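Local coordinates for protein B-129 (Sulfolobus virus 1, PDB 2WBT) that is essential for virus function, binds zinc through two consecutive zinc fingers and probably acts as a DNA-binding protein, at residues V47-L50 with Q55-D58; F75-C80 with Q92-T97; C106-T111 with L117-K122. All coordinates share one frame; numbering follows the deposited sequence. Where two conformers were deposited one is given.

Contact 1 lies in the helical part of the chain, where helix 37-52 ends and turns toward helix 60-72. Contacts 2 and 3 each belong to one zinc finger and hold three and two ligands of a zinc ion, respectively. The centres of contacts 2 and 3 are 14 Å apart. The two fingers touch: Ile94 CG2 lies 3.6 Å from Leu117 CD1, and Leu79 CG lies 3.7 Å from Leu117 CD2. Contact 1 stands apart, its centre 27 Å from that of contact 2 and 21 Å from that of contact 3. Its Leu56 side chain is still only about 11 Å from a bound zinc.

Contact 1 of 3, residues V47-L50 with Q55-D58; sequences VKTL and QLLD
Leu50 meets both Leu56 and Leu57, and Thr49 meets Leu56. All of these contacts are apolar. The main one is made by the branched end of Leu50. Its CD2 methyl lies 3.8 Å from Leu56 CB and 4.0 Å from Leu57 CD2. The second methyl, Leu50 CD1, also reaches Leu57 CD2, at 4.1 Å. One leucine end therefore rests against two consecutive side chains of the other segment. It touches Leu56 near its root and Leu57 at one terminal methyl. Leu50 CG sits anti to the carbonyl carbon (chi1 -71°), and this carries the methyls over to residues 55-58. The closest pair of CA atoms is Leu50 and Leu56, 6.3 Å apart.

The segments lie where two consecutive helices, 37-52 and 60-72, are joined by a short connection. Residues 47-50 lie near the end of helix 37-52. Residues 55-58 lie in the turn that leads to helix 60-72. The second subunit, another copy of this protein, packs on the same leucines. Leu50 meets Tyr64 of that subunit, Leu56 meets its Leu67, and Leu57 meets its Ile43. The turn is thus part of the dimer interface.

A smaller apolar contact comes from Thr49. Its CG2 methyl meets Leu56 CD1 at 3.9 Å. The methyl stands anti to the backbone N, with OG1 beside that N (chi1 -54°). OG1 is hydrogen-bonded to Ala45 O, one turn earlier in the helix. The threonine thus gives its hydroxyl to its own helix and its methyl to the turn.

The polar bonds run along the chain rather than between 47-50 and 55-58. In the turn, Asp58 N makes a weak backbone hydrogen bond to Gln55 O, 3.2 Å long. Leu56 O is hydrogen-bonded to Ser60 OG, at the start of helix 60-72.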
ATOM      1  N   VAL A  47      -1.197   9.992   0.265  1.00 25.13           N
ATOM      2  CA  VAL A  47      -1.996  10.836  -0.626  1.00 25.06           C
ATOM      3  C   VAL A  47      -1.170  11.307  -1.826  1.00 25.03           C
ATOM      4  O   VAL A  47      -1.667  11.330  -2.951  1.00 25.02           O
ATOM      5  CB  VAL A  47      -2.585  12.056   0.119  1.00 25.06           C
ATOM      6  CG1 VAL A  47      -3.261  13.014  -0.855  1.00 25.05           C
ATOM      7  CG2 VAL A  47      -3.569  11.600   1.184  1.00 25.05           C
ATOM      8  N   LYS A  48       0.090  11.662  -1.582  1.00 25.00           N
ATOM      9  CA  LYS A  48       1.006  12.054  -2.656  1.00 24.99           C
ATOM     10  C   LYS A  48       1.251  10.901  -3.633  1.00 25.02           C
ATOM     11  O   LYS A  48       1.241  11.099  -4.848  1.00 25.02           O
ATOM     12  CB  LYS A  48       2.339  12.548  -2.085  1.00 24.97           C
ATOM     13  CG  LYS A  48       2.277  13.945  -1.487  1.00 24.93           C
ATOM     14  CD  LYS A  48       3.663  14.465  -1.140  1.00 24.89           C
ATOM     15  CE  LYS A  48       3.609  15.878  -0.581  1.00 24.88           C
ATOM     16  NZ  LYS A  48       4.916  16.580  -0.712  1.00 24.87           N
ATOM     17  N   THR A  49       1.474   9.703  -3.094  1.00 25.08           N
ATOM     18  CA  THR A  49       1.645   8.499  -3.910  1.00 25.13           C
ATOM     19  C   THR A  49       0.392   8.197  -4.732  1.00 25.21           C
ATOM     20  O   THR A  49       0.486   7.851  -5.912  1.00 25.22           O
ATOM     21  CB  THR A  49       1.967   7.265  -3.043  1.00 25.13           C
ATOM     22  OG1 THR A  49       3.105   7.538  -2.216  1.00 25.12           O
ATOM     23  CG2 THR A  49       2.261   6.051  -3.918  1.00 25.12           C
ATOM     24  N   LEU A  50      -0.772   8.324  -4.100  1.00 25.32           N
ATOM     25  CA  LEU A  50      -2.054   8.098  -4.775  1.00 25.42           C
ATOM     26  C   LEU A  50      -2.296   9.115  -5.893  1.00 25.52           C
ATOM     27  O   LEU A  50      -2.863   8.774  -6.933  1.00 25.53           O
ATOM     28  CB  LEU A  50      -3.213   8.134  -3.771  1.00 25.41           C
ATOM     29  CG  LEU A  50      -3.314   6.956  -2.796  1.00 25.41           C
ATOM     30  CD1 LEU A  50      -4.439   7.186  -1.799  1.00 25.41           C
ATOM     31  CD2 LEU A  50      -3.515   5.640  -3.535  1.00 25.40           C
ATOM     32  N   GLN A  55      -3.876   4.532 -10.394  1.00 26.39           N
ATOM     33  CA  GLN A  55      -4.379   3.151 -10.510  1.00 26.43           C
ATOM     34  C   GLN A  55      -4.302   2.397  -9.177  1.00 26.48           C
ATOM     35  O   GLN A  55      -4.928   1.347  -9.023  1.00 26.48           O
ATOM     36  CB  GLN A  55      -3.662   2.363 -11.619  1.00 26.43           C
ATOM     37  CG  GLN A  55      -2.301   1.757 -11.251  1.00 26.41           C
ATOM     38  CD  GLN A  55      -1.174   2.771 -11.237  1.00 26.40           C
ATOM     39  OE1 GLN A  55      -1.385   3.964 -11.456  1.00 26.38           O
ATOM     40  NE2 GLN A  55       0.039   2.297 -10.974  1.00 26.39           N
ATOM     41  N   LEU A  56      -3.533   2.927  -8.227  1.00 26.54           N
ATOM     42  CA  LEU A  56      -3.495   2.378  -6.870  1.00 26.60           C
ATOM     43  C   LEU A  56      -4.825   2.588  -6.134  1.00 26.66           C
ATOM     44  O   LEU A  56      -5.112   1.887  -5.163  1.00 26.66           O
ATOM     45  CB  LEU A  56      -2.341   2.986  -6.063  1.00 26.59           C
ATOM     46  CG  LEU A  56      -0.928   2.783  -6.623  1.00 26.59           C
ATOM     47  CD1 LEU A  56       0.104   3.353  -5.659  1.00 26.58           C
ATOM     48  CD2 LEU A  56      -0.642   1.311  -6.900  1.00 26.59           C
ATOM     49  N   LEU A  57      -5.627   3.547  -6.598  1.00 26.74           N
ATOM     50  CA  LEU A  57      -6.985   3.754  -6.081  1.00 26.80           C
ATOM     51  C   LEU A  57      -7.906   2.574  -6.411  1.00 26.86           C
ATOM     52  O   LEU A  57      -8.745   2.188  -5.596  1.00 26.87           O
ATOM     53  CB  LEU A  57      -7.582   5.049  -6.642  1.00 26.80           C
ATOM     54  CG  LEU A  57      -6.892   6.346  -6.210  1.00 26.80           C
ATOM     55  CD1 LEU A  57      -7.308   7.504  -7.105  1.00 26.80           C
ATOM     56  CD2 LEU A  57      -7.193   6.654  -4.751  1.00 26.80           C
ATOM     57  N   ASP A  58      -7.740   2.008  -7.606  1.00 26.93           N
ATOM     58  CA  ASP A  58      -8.513   0.837  -8.038  1.00 26.99           C
ATOM     59  C   ASP A  58      -8.037  -0.461  -7.376  1.00 27.03           C
ATOM     60  O   ASP A  58      -8.760  -1.459  -7.367  1.00 27.04           O
ATOM     61  CB  ASP A  58      -8.446   0.693  -9.563  1.00 26.99           C
ATOM     62  CG  ASP A  58      -9.122   1.842 -10.289  1.00 27.00           C
ATOM     63  OD1 ASP A  58     -10.078   2.424  -9.734  1.00 27.01           O
ATOM     64  OD2 ASP A  58      -8.704   2.160 -11.421  1.00 27.01           O
TER

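Contact 2 of 3, residues F75-C80 with Q92-T97; sequences FVCPLC and QHIRYT. With ZN (zinc ion), chain C.
Cys77, Cys80 and His93 give three of the four zinc ligands of the first zinc finger, predicted as C2H2-type. The cysteines form a CxxC knuckle just after strand 75-76. The histidine comes from helix 87-96. Glu98 completes the site, in the place where a classical C2H2 finger has its second histidine. The zinc ion is held by Cys77 SG at 2.3 Å, by Cys80 SG at 2.2 Å and by His93 NE2 at 2.3 Å.

The two cysteines turn differently to reach the same metal. Cys77 SG is anti to its backbone N (chi1 -176°). Cys80 SG lies between its backbone N and carbonyl carbon (chi1 68°). Both sulfurs also lie close to the imidazole. Cys77 SG is at the ring edge, in the ring plane. Cys80 SG approaches obliquely, 3.4 Å from His93 NE2. The ring of Phe84, on strand 83-84, meets the imidazole from outside the two segments.

The metal ties the helix to the knuckle, and apolar packing adds to this. Leu90 of the same helix touches the Cys77 side chain. Pro78 and Leu79 pack on helix 113-122 of the second finger. Beside the metal, the sulfur of Cys77 also meets an aliphatic carbon of the helix, with Ile94 CG1 4.0 Å from Cys77 SG.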
ATOM      1  N   PHE A  75      -1.281 -16.252   7.878  1.00 21.76           N
ATOM      2  CA  PHE A  75      -1.469 -17.144   6.737  1.00 21.84           C
ATOM      3  C   PHE A  75      -2.700 -16.755   5.922  1.00 22.02           C
ATOM      4  O   PHE A  75      -3.827 -17.117   6.262  1.00 22.02           O
ATOM      5  CB  PHE A  75      -1.571 -18.586   7.229  1.00 21.80           C
ATOM      6  CG  PHE A  75      -0.460 -18.974   8.162  1.00 21.68           C
ATOM      7  CD1 PHE A  75      -0.690 -19.108   9.526  1.00 21.59           C
ATOM      8  CD2 PHE A  75       0.826 -19.171   7.679  1.00 21.58           C
ATOM      9  CE1 PHE A  75       0.342 -19.455  10.390  1.00 21.54           C
ATOM     10  CE2 PHE A  75       1.862 -19.514   8.536  1.00 21.55           C
ATOM     11  CZ  PHE A  75       1.620 -19.659   9.892  1.00 21.53           C
ATOM     12  N   VAL A  76      -2.460 -16.013   4.844  1.00 22.28           N
ATOM     13  CA  VAL A  76      -3.521 -15.494   3.986  1.00 22.51           C
ATOM     14  C   VAL A  76      -3.263 -15.887   2.534  1.00 22.82           C
ATOM     15  O   VAL A  76      -2.116 -15.988   2.098  1.00 22.82           O
ATOM     16  CB  VAL A  76      -3.611 -13.954   4.074  1.00 22.50           C
ATOM     17  CG1 VAL A  76      -4.824 -13.440   3.309  1.00 22.48           C
ATOM     18  CG2 VAL A  76      -3.670 -13.505   5.527  1.00 22.48           C
ATOM     19  N   CYS A  77      -4.345 -16.105   1.800  1.00 23.19           N
ATOM     20  CA  CYS A  77      -4.279 -16.440   0.382  1.00 23.80           C
ATOM     21  C   CYS A  77      -4.328 -15.161  -0.461  1.00 22.96           C
ATOM     22  O   CYS A  77      -5.251 -14.358  -0.312  1.00 22.39           O
ATOM     23  CB  CYS A  77      -5.441 -17.354  -0.000  1.00 24.68           C
ATOM     24  SG  CYS A  77      -5.407 -17.930  -1.697  1.00 26.66           S
ATOM     25  N   PRO A  78      -3.350 -14.972  -1.363  1.00 22.77           N
ATOM     26  CA  PRO A  78      -3.321 -13.748  -2.165  1.00 22.68           C
ATOM     27  C   PRO A  78      -4.519 -13.601  -3.102  1.00 22.66           C
ATOM     28  O   PRO A  78      -4.969 -12.482  -3.344  1.00 22.65           O
ATOM     29  CB  PRO A  78      -2.023 -13.888  -2.974  1.00 22.66           C
ATOM     30  CG  PRO A  78      -1.226 -14.922  -2.261  1.00 22.68           C
ATOM     31  CD  PRO A  78      -2.229 -15.862  -1.702  1.00 22.74           C
ATOM     32  N   LEU A  79      -5.029 -14.719  -3.612  1.00 22.68           N
ATOM     33  CA  LEU A  79      -6.134 -14.691  -4.569  1.00 22.72           C
ATOM     34  C   LEU A  79      -7.493 -14.402  -3.922  1.00 22.88           C
ATOM     35  O   LEU A  79      -8.282 -13.644  -4.487  1.00 22.85           O
ATOM     36  CB  LEU A  79      -6.190 -15.994  -5.370  1.00 22.69           C
ATOM     37  CG  LEU A  79      -4.911 -16.401  -6.113  1.00 22.63           C
ATOM     38  CD1 LEU A  79      -5.137 -17.697  -6.878  1.00 22.60           C
ATOM     39  CD2 LEU A  79      -4.440 -15.300  -7.055  1.00 22.60           C
ATOM     40  N   CYS A  80      -7.776 -14.989  -2.759  1.00 23.03           N
ATOM     41  CA  CYS A  80      -9.051 -14.707  -2.079  1.00 23.84           C
ATOM     42  C   CYS A  80      -8.947 -13.850  -0.813  1.00 22.86           C
ATOM     43  O   CYS A  80      -9.966 -13.346  -0.333  1.00 22.39           O
ATOM     44  CB  CYS A  80      -9.832 -15.995  -1.791  1.00 24.76           C
ATOM     45  SG  CYS A  80      -9.059 -17.115  -0.511  1.00 27.57           S
ATOM     46  N   GLN A  92      -3.292 -26.324   1.781  1.00 22.83           N
ATOM     47  CA  GLN A  92      -4.346 -27.281   1.436  1.00 23.31           C
ATOM     48  C   GLN A  92      -5.406 -26.559   0.608  1.00 23.88           C
ATOM     49  O   GLN A  92      -5.946 -27.109  -0.351  1.00 23.90           O
ATOM     50  CB  GLN A  92      -4.992 -27.897   2.680  1.00 23.28           C
ATOM     51  CG  GLN A  92      -6.215 -28.757   2.356  1.00 23.22           C
ATOM     52  CD  GLN A  92      -6.739 -29.511   3.555  1.00 23.18           C
ATOM     53  OE1 GLN A  92      -7.837 -29.232   4.047  1.00 23.18           O
ATOM     54  NE2 GLN A  92      -5.960 -30.479   4.038  1.00 23.17           N
ATOM     55  N   HIS A  93      -5.691 -25.320   0.996  1.00 24.59           N
ATOM     56  CA  HIS A  93      -6.661 -24.478   0.286  1.00 25.29           C
ATOM     57  C   HIS A  93      -6.161 -24.111  -1.100  1.00 24.38           C
ATOM     58  O   HIS A  93      -6.908 -24.192  -2.075  1.00 23.86           O
ATOM     59  CB  HIS A  93      -6.957 -23.197   1.074  1.00 26.43           C
ATOM     60  CG  HIS A  93      -7.567 -22.093   0.253  1.00 29.10           C
ATOM     61  ND1 HIS A  93      -8.911 -22.039  -0.048  1.00 31.98           N
ATOM     62  CD2 HIS A  93      -7.016 -20.984  -0.297  1.00 32.00           C
ATOM     63  CE1 HIS A  93      -9.160 -20.953  -0.759  1.00 32.62           C
ATOM     64  NE2 HIS A  93      -8.027 -20.294  -0.924  1.00 32.60           N
ATOM     65  N   ILE A  94      -4.904 -23.688  -1.178  1.00 24.06           N
ATOM     66  CA  ILE A  94      -4.307 -23.291  -2.452  1.00 23.81           C
ATOM     67  C   ILE A  94      -4.197 -24.479  -3.404  1.00 23.65           C
ATOM     68  O   ILE A  94      -4.496 -24.356  -4.593  1.00 23.63           O
ATOM     69  CB  ILE A  94      -2.919 -22.644  -2.252  1.00 23.79           C
ATOM     70  CG1 ILE A  94      -3.078 -21.210  -1.745  1.00 23.75           C
ATOM     71  CG2 ILE A  94      -2.129 -22.633  -3.555  1.00 23.78           C
ATOM     72  CD1 ILE A  94      -1.773 -20.558  -1.342  1.00 23.73           C
ATOM     73  N   ARG A  95      -3.778 -25.624  -2.874  1.00 23.49           N
ATOM     74  CA  ARG A  95      -3.612 -26.826  -3.689  1.00 23.39           C
ATOM     75  C   ARG A  95      -4.941 -27.393  -4.196  1.00 23.38           C
ATOM     76  O   ARG A  95      -5.044 -27.769  -5.365  1.00 23.37           O
ATOM     77  CB  ARG A  95      -2.852 -27.907  -2.917  1.00 23.36           C
ATOM     78  CG  ARG A  95      -2.685 -29.196  -3.700  1.00 23.29           C
ATOM     79  CD  ARG A  95      -1.597 -30.073  -3.131  1.00 23.21           C
ATOM     80  NE  ARG A  95      -1.475 -31.319  -3.882  1.00 23.16           N
ATOM     81  CZ  ARG A  95      -0.581 -32.272  -3.629  1.00 23.13           C
ATOM     82  NH1 ARG A  95       0.290 -32.139  -2.633  1.00 23.12           N
ATOM     83  NH2 ARG A  95      -0.558 -33.369  -4.378  1.00 23.12           N
ATOM     84  N   TYR A  96      -5.949 -27.448  -3.326  1.00 23.39           N
ATOM     85  CA  TYR A  96      -7.203 -28.148  -3.644  1.00 23.42           C
ATOM     86  C   TYR A  96      -8.446 -27.264  -3.818  1.00 23.55           C
ATOM     87  O   TYR A  96      -9.383 -27.663  -4.512  1.00 23.55           O
ATOM     88  CB  TYR A  96      -7.491 -29.211  -2.580  1.00 23.39           C
ATOM     89  CG  TYR A  96      -6.450 -30.306  -2.516  1.00 23.28           C
ATOM     90  CD1 TYR A  96      -6.479 -31.373  -3.410  1.00 23.19           C
ATOM     91  CD2 TYR A  96      -5.436 -30.275  -1.563  1.00 23.19           C
ATOM     92  CE1 TYR A  96      -5.524 -32.382  -3.356  1.00 23.15           C
ATOM     93  CE2 TYR A  96      -4.477 -31.278  -1.500  1.00 23.15           C
ATOM     94  CZ  TYR A  96      -4.526 -32.327  -2.400  1.00 23.14           C
ATOM     95  OH  TYR A  96      -3.579 -33.324  -2.342  1.00 23.12           O
ATOM     96  N   THR A  97      -8.459 -26.081  -3.207  1.00 23.72           N
ATOM     97  CA  THR A  97      -9.695 -25.286  -3.092  1.00 23.88           C
ATOM     98  C   THR A  97      -9.709 -23.937  -3.835  1.00 24.05           C
ATOM     99  O   THR A  97     -10.784 -23.419  -4.142  1.00 24.06           O
ATOM    100  CB  THR A  97     -10.045 -25.043  -1.603  1.00 23.87           C
ATOM    101  OG1 THR A  97      -9.967 -26.278  -0.880  1.00 23.87           O
ATOM    102  CG2 THR A  97     -11.449 -24.465  -1.456  1.00 23.87           C
TER
HETATM  103 ZN    ZN C1130      -7.717 -18.231  -1.930  1.00 48.26          ZN

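Contact 3 of 3, residues C106-T111 with L117-K122; sequences CKKEFT and LDHVCK. With ZN (zinc ion), chain D.
Cys106 meets His119 at the zinc ion of the second finger, also predicted as C2H2-type. Cys106 SG binds the metal at 2.1 Å and His119 NE2 binds it at 2.0 Å. Cys103 and His124 complete a Cys2His2 site. Cys106 SG lies between its backbone N and carbonyl carbon (chi1 80°), and this turns it toward helix 113-122. The sulfur sits at the edge of the imidazole, near its plane.

Two residues on, Lys108 N makes a weak hydrogen bond back to Cys106 SG, at 3.5 Å. The Lys108 side chain runs extended past the histidine. Its CD lies 4.0 Å from His119 CE1, oblique to the ring. This side chain has two conformers, so its place here is doubtful.

Phe110 is next to touch the helix. Its CZ stands over one face of the His119 ring, 3.3 Å from His119 CG and offset toward the rim. The same CZ also lies near His119 CB. The ring planes are at 46° to each other, an oblique meeting. Phe110 also packs on Ser115 and Ala116 of helix 113-122, as the core phenylalanine does in classical C2H2 fingers.

The two imidazole nitrogens have separate tasks. NE2 binds zinc, while His119 ND1 donates a hydrogen bond to a water at 2.9 Å. The same water accepts a bond from Lys108 NZ in the modelled conformer, a doubtful half of the bridge. This fits a neutral ring protonated on ND1. Metal and water together would fix the rotation of the ring, with Phe110 covering one face. The weak bond from Lys108 N may ease a little of the negative charge on Cys106 SG.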
ATOM      1  N   CYS A 106      -4.975  -6.654 -10.504  1.00 25.78           N
ATOM      2  CA  CYS A 106      -4.947  -6.059 -11.856  1.00 25.88           C
ATOM      3  C   CYS A 106      -6.012  -6.584 -12.820  1.00 25.84           C
ATOM      4  O   CYS A 106      -6.229  -5.991 -13.875  1.00 25.74           O
ATOM      5  CB  CYS A 106      -3.567  -6.232 -12.487  1.00 25.87           C
ATOM      6  SG  CYS A 106      -3.267  -7.867 -13.179  1.00 26.14           S
ATOM      7  N   LYS A 107      -6.653  -7.698 -12.474  1.00 25.87           N
ATOM      8  CA  LYS A 107      -7.775  -8.238 -13.257  1.00 25.87           C
ATOM      9  C   LYS A 107      -7.367  -8.922 -14.562  1.00 25.83           C
ATOM     10  O   LYS A 107      -8.181  -9.063 -15.479  1.00 25.83           O
ATOM     11  CB  LYS A 107      -8.814  -7.146 -13.543  1.00 25.88           C
ATOM     12  CG  LYS A 107      -9.385  -6.532 -12.292  1.00 25.89           C
ATOM     13  CD  LYS A 107     -10.378  -7.477 -11.644  1.00 25.90           C
ATOM     14  CE  LYS A 107     -10.515  -7.217 -10.161  1.00 25.90           C
ATOM     15  NZ  LYS A 107     -11.825  -7.693  -9.636  1.00 25.90           N
ATOM     16  N   LYS A 108      -6.115  -9.361 -14.613  0.50 25.79           N
ATOM     17  CA  LYS A 108      -5.579 -10.097 -15.747  0.50 25.76           C
ATOM     18  C   LYS A 108      -5.925 -11.577 -15.587  0.50 25.69           C
ATOM     19  O   LYS A 108      -5.945 -12.087 -14.465  0.50 25.69           O
ATOM     20  CB  LYS A 108      -4.068  -9.907 -15.798  0.50 25.77           C
ATOM     21  CG  LYS A 108      -3.408 -10.489 -17.015  0.50 25.80           C
ATOM     22  CD  LYS A 108      -1.907 -10.447 -16.876  0.50 25.84           C
ATOM     23  CE  LYS A 108      -1.294 -11.491 -17.732  0.50 25.86           C
ATOM     24  NZ  LYS A 108       0.200 -11.388 -17.731  0.50 25.86           N
ATOM     25  N   GLU A 109      -6.187 -12.264 -16.699  1.00 25.62           N
ATOM     26  CA  GLU A 109      -6.680 -13.651 -16.644  1.00 25.50           C
ATOM     27  C   GLU A 109      -5.647 -14.690 -17.088  1.00 25.35           C
ATOM     28  O   GLU A 109      -4.703 -14.372 -17.813  1.00 25.35           O
ATOM     29  CB  GLU A 109      -7.966 -13.780 -17.469  1.00 25.49           C
ATOM     30  CG  GLU A 109      -8.993 -14.716 -16.835  1.00 25.51           C
ATOM     31  CD  GLU A 109     -10.258 -14.877 -17.657  1.00 25.52           C
ATOM     32  OE1 GLU A 109     -10.486 -14.071 -18.583  1.00 25.53           O
ATOM     33  OE2 GLU A 109     -11.034 -15.812 -17.368  1.00 25.52           O
ATOM     34  N   PHE A 110      -5.838 -15.931 -16.635  1.00 25.19           N
ATOM     35  CA  PHE A 110      -4.847 -17.002 -16.822  1.00 25.06           C
ATOM     36  C   PHE A 110      -5.452 -18.378 -17.107  1.00 24.99           C
ATOM     37  O   PHE A 110      -6.652 -18.598 -16.940  1.00 24.98           O
ATOM     38  CB  PHE A 110      -3.946 -17.097 -15.587  1.00 25.03           C
ATOM     39  CG  PHE A 110      -3.257 -15.809 -15.250  1.00 24.94           C
ATOM     40  CD1 PHE A 110      -3.846 -14.899 -14.385  1.00 24.87           C
ATOM     41  CD2 PHE A 110      -2.032 -15.496 -15.816  1.00 24.86           C
ATOM     42  CE1 PHE A 110      -3.224 -13.704 -14.082  1.00 24.83           C
ATOM     43  CE2 PHE A 110      -1.401 -14.301 -15.514  1.00 24.83           C
ATOM     44  CZ  PHE A 110      -2.002 -13.404 -14.648  1.00 24.82           C
ATOM     45  N   THR A 111      -4.588 -19.293 -17.543  1.00 24.92           N
ATOM     46  CA  THR A 111      -4.956 -20.686 -17.801  1.00 24.87           C
ATOM     47  C   THR A 111      -5.238 -21.417 -16.495  1.00 24.85           C
ATOM     48  O   THR A 111      -6.291 -22.038 -16.329  1.00 24.84           O
ATOM     49  CB  THR A 111      -3.816 -21.432 -18.528  1.00 24.86           C
ATOM     50  OG1 THR A 111      -3.490 -20.749 -19.744  1.00 24.86           O
ATOM     51  CG2 THR A 111      -4.222 -22.867 -18.849  1.00 24.86           C
ATOM     52  N   LEU A 117      -1.230 -17.209  -9.386  1.00 24.99           N
ATOM     53  CA  LEU A 117      -0.381 -17.076  -8.193  1.00 24.98           C
ATOM     54  C   LEU A 117       0.976 -16.460  -8.516  1.00 24.97           C
ATOM     55  O   LEU A 117       1.379 -15.475  -7.894  1.00 24.97           O
ATOM     56  CB  LEU A 117      -0.162 -18.433  -7.508  1.00 24.98           C
ATOM     57  CG  LEU A 117      -1.240 -18.951  -6.552  1.00 24.98           C
ATOM     58  CD1 LEU A 117      -0.770 -20.230  -5.874  1.00 24.98           C
ATOM     59  CD2 LEU A 117      -1.629 -17.906  -5.512  1.00 24.97           C
ATOM     60  N   ASP A 118       1.679 -17.055  -9.479  1.00 24.95           N
ATOM     61  CA  ASP A 118       3.000 -16.568  -9.896  1.00 24.94           C
ATOM     62  C   ASP A 118       2.929 -15.106 -10.313  1.00 24.93           C
ATOM     63  O   ASP A 118       3.841 -14.329 -10.030  1.00 24.93           O
ATOM     64  CB  ASP A 118       3.557 -17.389 -11.066  1.00 24.95           C
ATOM     65  CG  ASP A 118       3.694 -18.867 -10.744  1.00 24.96           C
ATOM     66  OD1 ASP A 118       3.709 -19.230  -9.547  1.00 24.97           O
ATOM     67  OD2 ASP A 118       3.788 -19.670 -11.695  1.00 24.98           O
ATOM     68  N   HIS A 119       1.841 -14.741 -10.990  1.00 24.91           N
ATOM     69  CA  HIS A 119       1.634 -13.359 -11.429  1.00 24.95           C
ATOM     70  C   HIS A 119       1.500 -12.390 -10.255  1.00 25.26           C
ATOM     71  O   HIS A 119       2.150 -11.342 -10.239  1.00 25.25           O
ATOM     72  CB  HIS A 119       0.405 -13.256 -12.342  1.00 24.78           C
ATOM     73  CG  HIS A 119      -0.135 -11.864 -12.474  1.00 24.29           C
ATOM     74  ND1 HIS A 119       0.354 -10.939 -13.385  1.00 23.56           N
ATOM     75  CD2 HIS A 119      -1.150 -11.251 -11.815  1.00 23.88           C
ATOM     76  CE1 HIS A 119      -0.328  -9.813 -13.270  1.00 23.47           C
ATOM     77  NE2 HIS A 119      -1.248  -9.975 -12.323  1.00 23.52           N
ATOM     78  N   VAL A 120       0.668 -12.739  -9.276  1.00 25.68           N
ATOM     79  CA  VAL A 120       0.448 -11.873  -8.112  1.00 26.02           C
ATOM     80  C   VAL A 120       1.721 -11.715  -7.269  1.00 26.33           C
ATOM     81  O   VAL A 120       1.883 -10.725  -6.556  1.00 26.36           O
ATOM     82  CB  VAL A 120      -0.720 -12.384  -7.236  1.00 26.02           C
ATOM     83  CG1 VAL A 120      -0.898 -11.510  -5.999  1.00 26.02           C
ATOM     84  CG2 VAL A 120      -2.008 -12.423  -8.042  1.00 26.03           C
ATOM     85  N   CYS A 121       2.621 -12.691  -7.362  1.00 26.68           N
ATOM     86  CA  CYS A 121       3.924 -12.609  -6.701  1.00 26.96           C
ATOM     87  C   CYS A 121       4.946 -11.840  -7.542  1.00 27.05           C
ATOM     88  O   CYS A 121       5.681 -11.007  -7.018  1.00 27.07           O
ATOM     89  CB  CYS A 121       4.462 -14.010  -6.410  1.00 27.04           C
ATOM     90  SG  CYS A 121       6.091 -14.038  -5.606  1.00 27.38           S
ATOM     91  N   LYS A 122       5.001 -12.131  -8.838  1.00 27.15           N
ATOM     92  CA  LYS A 122       6.003 -11.520  -9.720  1.00 27.21           C
ATOM     93  C   LYS A 122       5.749 -10.048 -10.016  1.00 27.20           C
ATOM     94  O   LYS A 122       6.689  -9.256 -10.036  1.00 27.20           O
ATOM     95  CB  LYS A 122       6.093 -12.270 -11.046  1.00 27.24           C
ATOM     96  CG  LYS A 122       6.945 -13.525 -10.992  1.00 27.33           C
ATOM     97  CD  LYS A 122       7.050 -14.220 -12.353  1.00 27.42           C
ATOM     98  CE  LYS A 122       5.796 -14.062 -13.219  1.00 27.46           C
ATOM     99  NZ  LYS A 122       5.726 -15.103 -14.290  1.00 27.48           N
TER
HETATM  100 ZN    ZN D1131      -2.482  -8.664 -11.364  1.00 38.91          ZN
HETATM  101  O   HOH W   1       1.854 -12.065 -15.557  1.00 35.06           O